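Local coordinates for 3-oxoacyl-[acyl-carrier-protein] synthase 3 (Micrococcus luteus NCTC 2665, PDB 4EWP) that probably catalyses the first condensation of fatty acid synthesis, extending an acyl-CoA primer such as acetyl-CoA by two carbons from malonyl-acyl carrier protein, at residues S82-A86 against A142-L146; W197-S201 against G337-V341; M251-R256 against F285-L289. All coordinates share one frame; numbering follows the deposited sequence.

Contact 1 (S82-A86 against A142-L146); sequences SDLDA and ARHVL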
loop_
_atom_site.group_PDB
_atom_site.type_symbol
_atom_site.label_atom_id
_atom_site.label_comp_id
_atom_site.label_asym_id
_atom_site.label_seq_id
_atom_site.Cartn_x
_atom_site.Cartn_y
_atom_site.Cartn_z
ATOM N N SER A 82 13.022 -11.428 14.061
ATOM C CA SER A 82 13.606 -10.249 14.688
ATOM C C SER A 82 14.769 -9.650 13.912
ATOM O O SER A 82 15.188 -8.531 14.195
ATOM C CB SER A 82 14.024 -10.559 16.125
ATOM O OG SER A 82 14.746 -11.777 16.190
ATOM N N ASP A 83 15.303 -10.393 12.946
ATOM C CA ASP A 83 16.336 -9.842 12.077
ATOM C C ASP A 83 15.777 -8.905 11.004
ATOM O O ASP A 83 16.537 -8.163 10.384
ATOM C CB ASP A 83 17.156 -10.955 11.420
ATOM C CG ASP A 83 17.964 -11.757 12.436
ATOM O OD1 ASP A 83 18.648 -11.132 13.278
ATOM O OD2 ASP A 83 17.898 -13.005 12.401
ATOM N N LEU A 84 14.465 -8.925 10.788
ATOM C CA LEU A 84 13.871 -8.077 9.752
ATOM C C LEU A 84 13.717 -6.609 10.192
ATOM O O LEU A 84 13.356 -6.336 11.327
ATOM C CB LEU A 84 12.514 -8.633 9.316
ATOM C CG LEU A 84 12.466 -10.050 8.748
ATOM C CD1 LEU A 84 11.016 -10.515 8.683
ATOM C CD2 LEU A 84 13.166 -10.170 7.368
ATOM N N ASP A 85 13.978 -5.673 9.281
ATOM C CA ASP A 85 13.908 -4.250 9.588
ATOM C C ASP A 85 12.696 -3.626 8.914
ATOM O O ASP A 85 12.413 -2.451 9.141
ATOM C CB ASP A 85 15.158 -3.519 9.083
ATOM C CG ASP A 85 16.431 -4.108 9.617
ATOM O OD1 ASP A 85 16.429 -4.592 10.770
ATOM O OD2 ASP A 85 17.440 -4.090 8.880
ATOM N N ALA A 86 12.009 -4.399 8.066
ATOM C CA ALA A 86 10.803 -3.933 7.381
ATOM C C ALA A 86 10.033 -5.095 6.773
ATOM O O ALA A 86 10.627 -6.108 6.391
ATOM C CB ALA A 86 11.154 -2.922 6.305
ATOM N N ALA A 142 17.169 0.126 5.958
ATOM C CA ALA A 142 16.931 -1.245 6.401
ATOM C C ALA A 142 18.055 -2.182 5.931
ATOM O O ALA A 142 18.578 -2.042 4.824
ATOM C CB ALA A 142 15.554 -1.740 5.895
ATOM N N ARG A 143 18.429 -3.131 6.776
ATOM C CA ARG A 143 19.433 -4.121 6.401
ATOM C C ARG A 143 18.791 -5.410 5.857
ATOM O O ARG A 143 19.362 -6.084 5.005
ATOM C CB ARG A 143 20.349 -4.420 7.587
ATOM C CG ARG A 143 21.225 -3.237 8.007
ATOM C CD ARG A 143 22.338 -3.674 8.955
ATOM N NE ARG A 143 22.937 -4.942 8.525
ATOM C CZ ARG A 143 23.833 -5.062 7.547
ATOM N NH1 ARG A 143 24.251 -3.988 6.882
ATOM N NH2 ARG A 143 24.310 -6.260 7.232
ATOM N N HIS A 144 17.599 -5.734 6.347
ATOM C CA HIS A 144 16.849 -6.908 5.885
ATOM C C HIS A 144 15.349 -6.577 5.699
ATOM O O HIS A 144 14.669 -6.188 6.651
ATOM C CB HIS A 144 16.989 -8.072 6.871
ATOM C CG HIS A 144 18.401 -8.514 7.104
ATOM N ND1 HIS A 144 19.169 -8.039 8.148
ATOM C CD2 HIS A 144 19.181 -9.406 6.442
ATOM C CE1 HIS A 144 20.359 -8.613 8.116
ATOM N NE2 HIS A 144 20.389 -9.448 7.091
ATOM N N VAL A 145 14.838 -6.743 4.482
ATOM C CA VAL A 145 13.456 -6.387 4.178
ATOM C C VAL A 145 12.743 -7.619 3.675
ATOM O O VAL A 145 13.237 -8.321 2.771
ATOM C CB VAL A 145 13.381 -5.257 3.103
ATOM C CG1 VAL A 145 11.922 -4.870 2.766
ATOM C CG2 VAL A 145 14.157 -4.046 3.572
ATOM N N LEU A 146 11.597 -7.904 4.278
ATOM C CA LEU A 146 10.767 -9.007 3.820
ATOM C C LEU A 146 9.750 -8.476 2.821
ATOM O O LEU A 146 9.091 -7.482 3.096
ATOM C CB LEU A 146 10.041 -9.641 5.004
ATOM C CG LEU A 146 9.000 -10.692 4.642
ATOM C CD1 LEU A 146 9.651 -11.983 4.113
ATOM C CD2 LEU A 146 8.124 -10.969 5.840
HETATM O O HOH W 1 18.657 -6.347 10.233
#

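Contact 2 (W197-S201 against G337-V341); sequences WSTIS and GAGLV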
loop_
_atom_site.group_PDB
_atom_site.type_symbol
_atom_site.label_atom_id
_atom_site.label_comp_id
_atom_site.label_asym_id
_atom_site.label_seq_id
_atom_site.Cartn_x
_atom_site.Cartn_y
_atom_site.Cartn_z
ATOM N N TRP A 197 -6.744 2.813 -16.412
ATOM C CA TRP A 197 -7.162 2.290 -15.101
ATOM C C TRP A 197 -8.269 1.238 -15.216
ATOM O O TRP A 197 -8.292 0.267 -14.463
ATOM C CB TRP A 197 -7.615 3.457 -14.210
ATOM C CG TRP A 197 -7.780 3.186 -12.727
ATOM C CD1 TRP A 197 -6.797 3.208 -11.768
ATOM C CD2 TRP A 197 -9.016 2.950 -12.021
ATOM N NE1 TRP A 197 -7.340 2.964 -10.522
ATOM C CE2 TRP A 197 -8.697 2.807 -10.650
ATOM C CE3 TRP A 197 -10.350 2.824 -12.416
ATOM C CZ2 TRP A 197 -9.665 2.538 -9.684
ATOM C CZ3 TRP A 197 -11.312 2.563 -11.449
ATOM C CH2 TRP A 197 -10.962 2.422 -10.102
ATOM N N SER A 198 -9.158 1.400 -16.191
ATOM C CA SER A 198 -10.325 0.534 -16.257
ATOM C C SER A 198 -10.090 -0.774 -17.012
ATOM O O SER A 198 -10.991 -1.616 -17.074
ATOM C CB SER A 198 -11.524 1.276 -16.861
ATOM O OG SER A 198 -11.402 1.346 -18.274
ATOM N N THR A 199 -8.892 -0.956 -17.566
ATOM C CA THR A 199 -8.606 -2.147 -18.383
ATOM C C THR A 199 -8.732 -3.461 -17.605
ATOM O O THR A 199 -9.301 -4.434 -18.099
ATOM C CB THR A 199 -7.236 -2.044 -19.096
ATOM O OG1 THR A 199 -7.303 -0.978 -20.051
ATOM C CG2 THR A 199 -6.900 -3.344 -19.834
ATOM N N ILE A 200 -8.201 -3.471 -16.390
ATOM C CA ILE A 200 -8.400 -4.548 -15.434
ATOM C C ILE A 200 -8.926 -3.842 -14.185
ATOM O O ILE A 200 -8.269 -2.948 -13.663
ATOM C CB ILE A 200 -7.059 -5.225 -15.079
ATOM C CG1 ILE A 200 -6.342 -5.711 -16.337
ATOM C CG2 ILE A 200 -7.254 -6.374 -14.111
ATOM C CD1 ILE A 200 -4.908 -6.187 -16.042
ATOM N N SER A 201 -10.106 -4.226 -13.714
ATOM C CA SER A 201 -10.750 -3.482 -12.642
ATOM C C SER A 201 -11.867 -4.298 -12.015
ATOM O O SER A 201 -12.175 -5.385 -12.493
ATOM C CB SER A 201 -11.324 -2.174 -13.182
ATOM O OG SER A 201 -12.351 -2.418 -14.124
ATOM N N GLY A 337 0.070 -5.436 -14.069
ATOM C CA GLY A 337 -1.347 -5.633 -13.811
ATOM C C GLY A 337 -2.194 -4.378 -13.726
ATOM O O GLY A 337 -1.801 -3.325 -14.232
ATOM N N ALA A 338 -3.360 -4.506 -13.086
ATOM C CA ALA A 338 -4.357 -3.433 -12.999
ATOM C C ALA A 338 -3.748 -2.083 -12.584
ATOM O O ALA A 338 -2.921 -2.010 -11.675
ATOM C CB ALA A 338 -5.476 -3.830 -12.044
ATOM N N GLY A 339 -4.149 -1.014 -13.260
ATOM C CA GLY A 339 -3.590 0.292 -12.965
ATOM C C GLY A 339 -3.690 1.270 -14.119
ATOM O O GLY A 339 -4.371 2.297 -14.013
ATOM N N LEU A 340 -3.003 0.972 -15.223
ATOM C CA LEU A 340 -2.136 -0.191 -15.328
ATOM C C LEU A 340 -0.800 0.117 -14.635
ATOM O O LEU A 340 -0.372 1.268 -14.590
ATOM C CB LEU A 340 -1.913 -0.518 -16.805
ATOM C CG LEU A 340 -3.102 -1.054 -17.626
ATOM C CD1 LEU A 340 -2.845 -0.962 -19.134
ATOM C CD2 LEU A 340 -3.413 -2.491 -17.232
ATOM N N VAL A 341 -0.159 -0.906 -14.079
ATOM C CA VAL A 341 1.167 -0.743 -13.486
ATOM C C VAL A 341 2.095 -1.894 -13.880
ATOM O O VAL A 341 1.635 -2.992 -14.206
ATOM C CB VAL A 341 1.119 -0.625 -11.941
ATOM C CG1 VAL A 341 0.390 0.651 -11.518
ATOM C CG2 VAL A 341 0.480 -1.874 -11.313
HETATM O O HOH W 2 -6.310 -1.239 -15.141
#

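Contact 3 (M251-R256 against F285-L289); sequences MAKVAR and FAKQL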
loop_
_atom_site.group_PDB
_atom_site.type_symbol
_atom_site.label_atom_id
_atom_site.label_comp_id
_atom_site.label_asym_id
_atom_site.label_seq_id
_atom_site.Cartn_x
_atom_site.Cartn_y
_atom_site.Cartn_z
ATOM N N MET A 251 5.212 -4.569 -22.520
ATOM C CA MET A 251 6.117 -5.086 -21.518
ATOM C C MET A 251 7.432 -5.586 -22.117
ATOM O O MET A 251 8.458 -5.572 -21.452
ATOM C CB MET A 251 5.435 -6.162 -20.680
ATOM C CG MET A 251 4.294 -5.605 -19.816
ATOM S SD MET A 251 4.778 -4.288 -18.661
ATOM C CE MET A 251 4.401 -2.789 -19.569
ATOM N N ALA A 252 7.422 -6.002 -23.374
ATOM C CA ALA A 252 8.674 -6.438 -23.973
ATOM C C ALA A 252 9.653 -5.264 -24.016
ATOM O O ALA A 252 10.852 -5.446 -23.856
ATOM C CB ALA A 252 8.457 -7.038 -25.350
ATOM N N LYS A 253 9.141 -4.055 -24.194
ATOM C CA LYS A 253 9.998 -2.870 -24.218
ATOM C C LYS A 253 10.529 -2.597 -22.817
ATOM O O LYS A 253 11.689 -2.221 -22.646
ATOM C CB LYS A 253 9.236 -1.651 -24.745
ATOM C CG LYS A 253 8.529 -1.908 -26.071
ATOM C CD LYS A 253 7.902 -0.640 -26.644
ATOM C CE LYS A 253 7.133 -0.939 -27.920
ATOM N NZ LYS A 253 6.684 0.312 -28.585
ATOM N N VAL A 254 9.671 -2.795 -21.817
ATOM C CA VAL A 254 10.080 -2.637 -20.429
ATOM C C VAL A 254 11.200 -3.643 -20.106
ATOM O O VAL A 254 12.235 -3.290 -19.530
ATOM C CB VAL A 254 8.882 -2.826 -19.461
ATOM C CG1 VAL A 254 9.340 -2.795 -17.992
ATOM C CG2 VAL A 254 7.805 -1.767 -19.723
ATOM N N ALA A 255 11.003 -4.892 -20.499
ATOM C CA ALA A 255 12.016 -5.912 -20.233
ATOM C C ALA A 255 13.360 -5.565 -20.886
ATOM O O ALA A 255 14.420 -5.689 -20.268
ATOM C CB ALA A 255 11.527 -7.278 -20.692
ATOM N N ARG A 256 13.326 -5.130 -22.138
ATOM C CA ARG A 256 14.570 -4.761 -22.809
ATOM C C ARG A 256 15.195 -3.563 -22.101
ATOM O O ARG A 256 16.414 -3.480 -21.945
ATOM C CB ARG A 256 14.359 -4.488 -24.305
ATOM C CG ARG A 256 14.131 -5.776 -25.124
ATOM C CD ARG A 256 14.023 -5.522 -26.638
ATOM N NE ARG A 256 12.808 -4.778 -26.973
ATOM C CZ ARG A 256 11.762 -5.285 -27.623
ATOM N NH1 ARG A 256 11.774 -6.552 -28.044
ATOM N NH2 ARG A 256 10.707 -4.513 -27.864
ATOM N N PHE A 285 5.938 -13.436 -25.124
ATOM C CA PHE A 285 6.913 -12.617 -24.413
ATOM C C PHE A 285 8.341 -13.181 -24.569
ATOM O O PHE A 285 9.259 -12.491 -25.018
ATOM C CB PHE A 285 6.500 -12.572 -22.938
ATOM C CG PHE A 285 6.945 -11.348 -22.208
ATOM C CD1 PHE A 285 6.247 -10.914 -21.089
ATOM C CD2 PHE A 285 8.062 -10.641 -22.616
ATOM C CE1 PHE A 285 6.648 -9.788 -20.392
ATOM C CE2 PHE A 285 8.477 -9.513 -21.925
ATOM C CZ PHE A 285 7.768 -9.084 -20.811
ATOM N N ALA A 286 8.516 -14.449 -24.215
ATOM C CA ALA A 286 9.807 -15.114 -24.359
ATOM C C ALA A 286 10.331 -15.032 -25.787
ATOM O O ALA A 286 11.523 -14.830 -26.005
ATOM C CB ALA A 286 9.704 -16.581 -23.906
ATOM N N LYS A 287 9.445 -15.194 -26.768
ATOM C CA LYS A 287 9.864 -15.120 -28.164
ATOM C C LYS A 287 10.366 -13.715 -28.493
ATOM O O LYS A 287 11.349 -13.536 -29.215
ATOM C CB LYS A 287 8.704 -15.494 -29.085
ATOM C CG LYS A 287 8.976 -15.250 -30.568
ATOM C CD LYS A 287 7.799 -15.697 -31.440
ATOM C CE LYS A 287 7.968 -15.230 -32.892
ATOM N NZ LYS A 287 6.916 -15.781 -33.801
ATOM N N GLN A 288 9.690 -12.709 -27.954
ATOM C CA GLN A 288 10.002 -11.330 -28.305
ATOM C C GLN A 288 11.392 -10.924 -27.754
ATOM O O GLN A 288 12.134 -10.136 -28.367
ATOM C CB GLN A 288 8.879 -10.414 -27.808
ATOM C CG GLN A 288 8.912 -9.003 -28.375
ATOM C CD GLN A 288 8.694 -8.953 -29.882
ATOM O OE1 GLN A 288 8.164 -9.893 -30.482
ATOM N NE2 GLN A 288 9.106 -7.845 -30.502
ATOM N N LEU A 289 11.756 -11.509 -26.614
ATOM C CA LEU A 289 13.045 -11.233 -25.985
ATOM C C LEU A 289 14.223 -11.960 -26.618
ATOM O O LEU A 289 15.361 -11.795 -26.180
ATOM C CB LEU A 289 12.997 -11.565 -24.500
ATOM C CG LEU A 289 12.073 -10.661 -23.692
ATOM C CD1 LEU A 289 12.184 -10.968 -22.206
ATOM C CD2 LEU A 289 12.417 -9.213 -23.976
#

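Contact 1 (S82-A86 against A142-L146)
Asp85 grips the two successive backbone amides of Arg143 and His144 with a single carboxylate oxygen. With CG swung to the side of its own backbone N (chi1 -56°), the Asp85 carboxylate reaches both. OD2 takes Arg143 N on its anti lone pair at 2.5 Å, a length shorter than expected and not to be read as special strength, whereas His144 N reaches the same Asp85 OD2 at 3.0 Å from above the carboxylate plane. Asp85 N meets His144 O at 2.8 Å, nearly straight and in the carbonyl plane. One residue further on, Leu146 N donates to Ala86 O at 2.9 Å. The side chains of Leu84 and Leu146 cross obliquely, Leu84 CD1 3.9 Å from Leu146 CB. Water 1 lies in plane at the edge of the His144 ring, 2.7 Å from ND1, and is also hydrogen-bonded to Asp83 O. Further out, Leu84 and Leu146 both pack on Ile109, and Val145 lies against helix 125-138. The contact thus starts the parallel pairing of strands 86-90 and 144-152 in the N-terminal half of the thiolase-like fold. Replacing Asp85 with an alanine removes the carboxylate and would probably leave the amides of Arg143 and His144 without their shared acceptor. The chemistry is that of an anionic oxygen bound to consecutive N-H groups, which would be expected to stabilise its negative charge.

Contact 2 (W197-S201 against G337-V341)
The tight beta-hairpin turn between strands 330-337 and 341-348, whose tip carries Ala338 to Leu340, meets Ile200, which opens strand 200-202, and Trp197 in the loop before it. Ile200 supplies most of the apolar contact. Its CB lies 3.7 Å from CB of Ala338, a methyl that also rests 3.3 Å from Ile200 O. With Ile200 CG1 set beside its backbone N (chi1 -55°), CD1 lies against the Gly337-Ala338 peptide, 3.7 Å from Ala338 N, with CD2 of Leu340 a looser neighbour. The turn is closed by a pair of backbone bonds between Gly337 and Val341, and the peptide between Gly339 and Leu340 is cis; Gly337 lies close to Cys123, the predicted catalytic cysteine. At Gly339 the backbone angles would jam a side chain against the preceding carbonyl. The Gly339 carbonyl oxygen points to Trp197, receiving a CA-H...O contact of 3.0 Å from Trp197 CA and lying obliquely to the indole, 3.4 Å from CD1. No direct hydrogen bond crosses between 197-201 and 337-341. Water 2 stands in, accepting from Gly339 N at 2.9 Å and from Ile200 N at 3.2 Å, and donating to Trp197 O at 2.6 Å. The dimer partner covers this region too: Trp197 NE1 bonds Ser100 O of the second subunit, its indole meets His96 of that subunit edge-to-face, and Pro99 of the second subunit packs on Ala338.

Contact 3 (M251-R256 against F285-L289)
Phe285 turns its ring toward the flank of helix 240-262, where it meets Met251, Ala252 and Ala255. With CG anti to the backbone N (chi1 -153°), the ring is carried across to the other helix, and its far end lies against Met251 and Ala252. CZ comes 3.7 Å from CB of Met251, and CE2 lies 3.7 Å from CA of Ala252; both the Met251 carbonyl and Ala252 CA meet the ring obliquely. The methyl of Ala255 approaches differently, standing near the ring plane at its edge, with CB 4.0 Å from Phe285 CE2.

That same Ala255 CB is shared with Leu289, whose CD2 is 3.9 Å from it, while the Leu289 side chain passes at a slant across that of Arg256. Two alanines, Ala252 and Ala255, therefore keep the flank of helix 240-262 low enough for the larger groups of helix 279-288 to come close. Ala252 CB also meets CG of Gln288, at 3.6 Å.

Arg256 bends at chi3 and folds back along its own helix. Ala252 O lies over one face of its guanidinium, offset toward the rim. The main-chain O of Gln288 stands at the edge, in plane, 3.6 Å from Arg256 NH1, and the side-chain amide of Gln288 is turned 68° from the guanidinium. No hydrogen bond joins the two segments.

Behind Phe285, Phe272 of strand 269-274 meets it edge-to-face, and Met251 and Ala255 lie on strand 330-337, so the helix pair is backed by the C-terminal sheet. Cohesion rests on dispersion and close fit between an aromatic ring, methyls and a leucine, with the arginine charge kept at the exposed margin, where its attraction to the main-chain carbonyl of Gln288 is probably only a weak electrostatic one.

In the fold
Followed from the N terminus, the chain first makes contact 1, where the 55 residues after Ala86 return through strand 116-120 and helix 125-138 to pair strands 86-90 and 144-152 in the N-terminal sheet. That loop is complete before contact 2 opens at Trp197. Contact 2 spans 135 residues, from strand 200-202 to the hairpin of strands 330-337 and 341-348. Contact 3 falls wholly within this span, closing a 28-residue loop that runs through strand 269-274 and joining helices 240-262 and 279-288. Contacts 1 and 2 lie on opposite sides of the chain's centre, their centres about 31 Å apart. Contacts 2 and 3 come within about 6 Å at their nearest atoms, without touching.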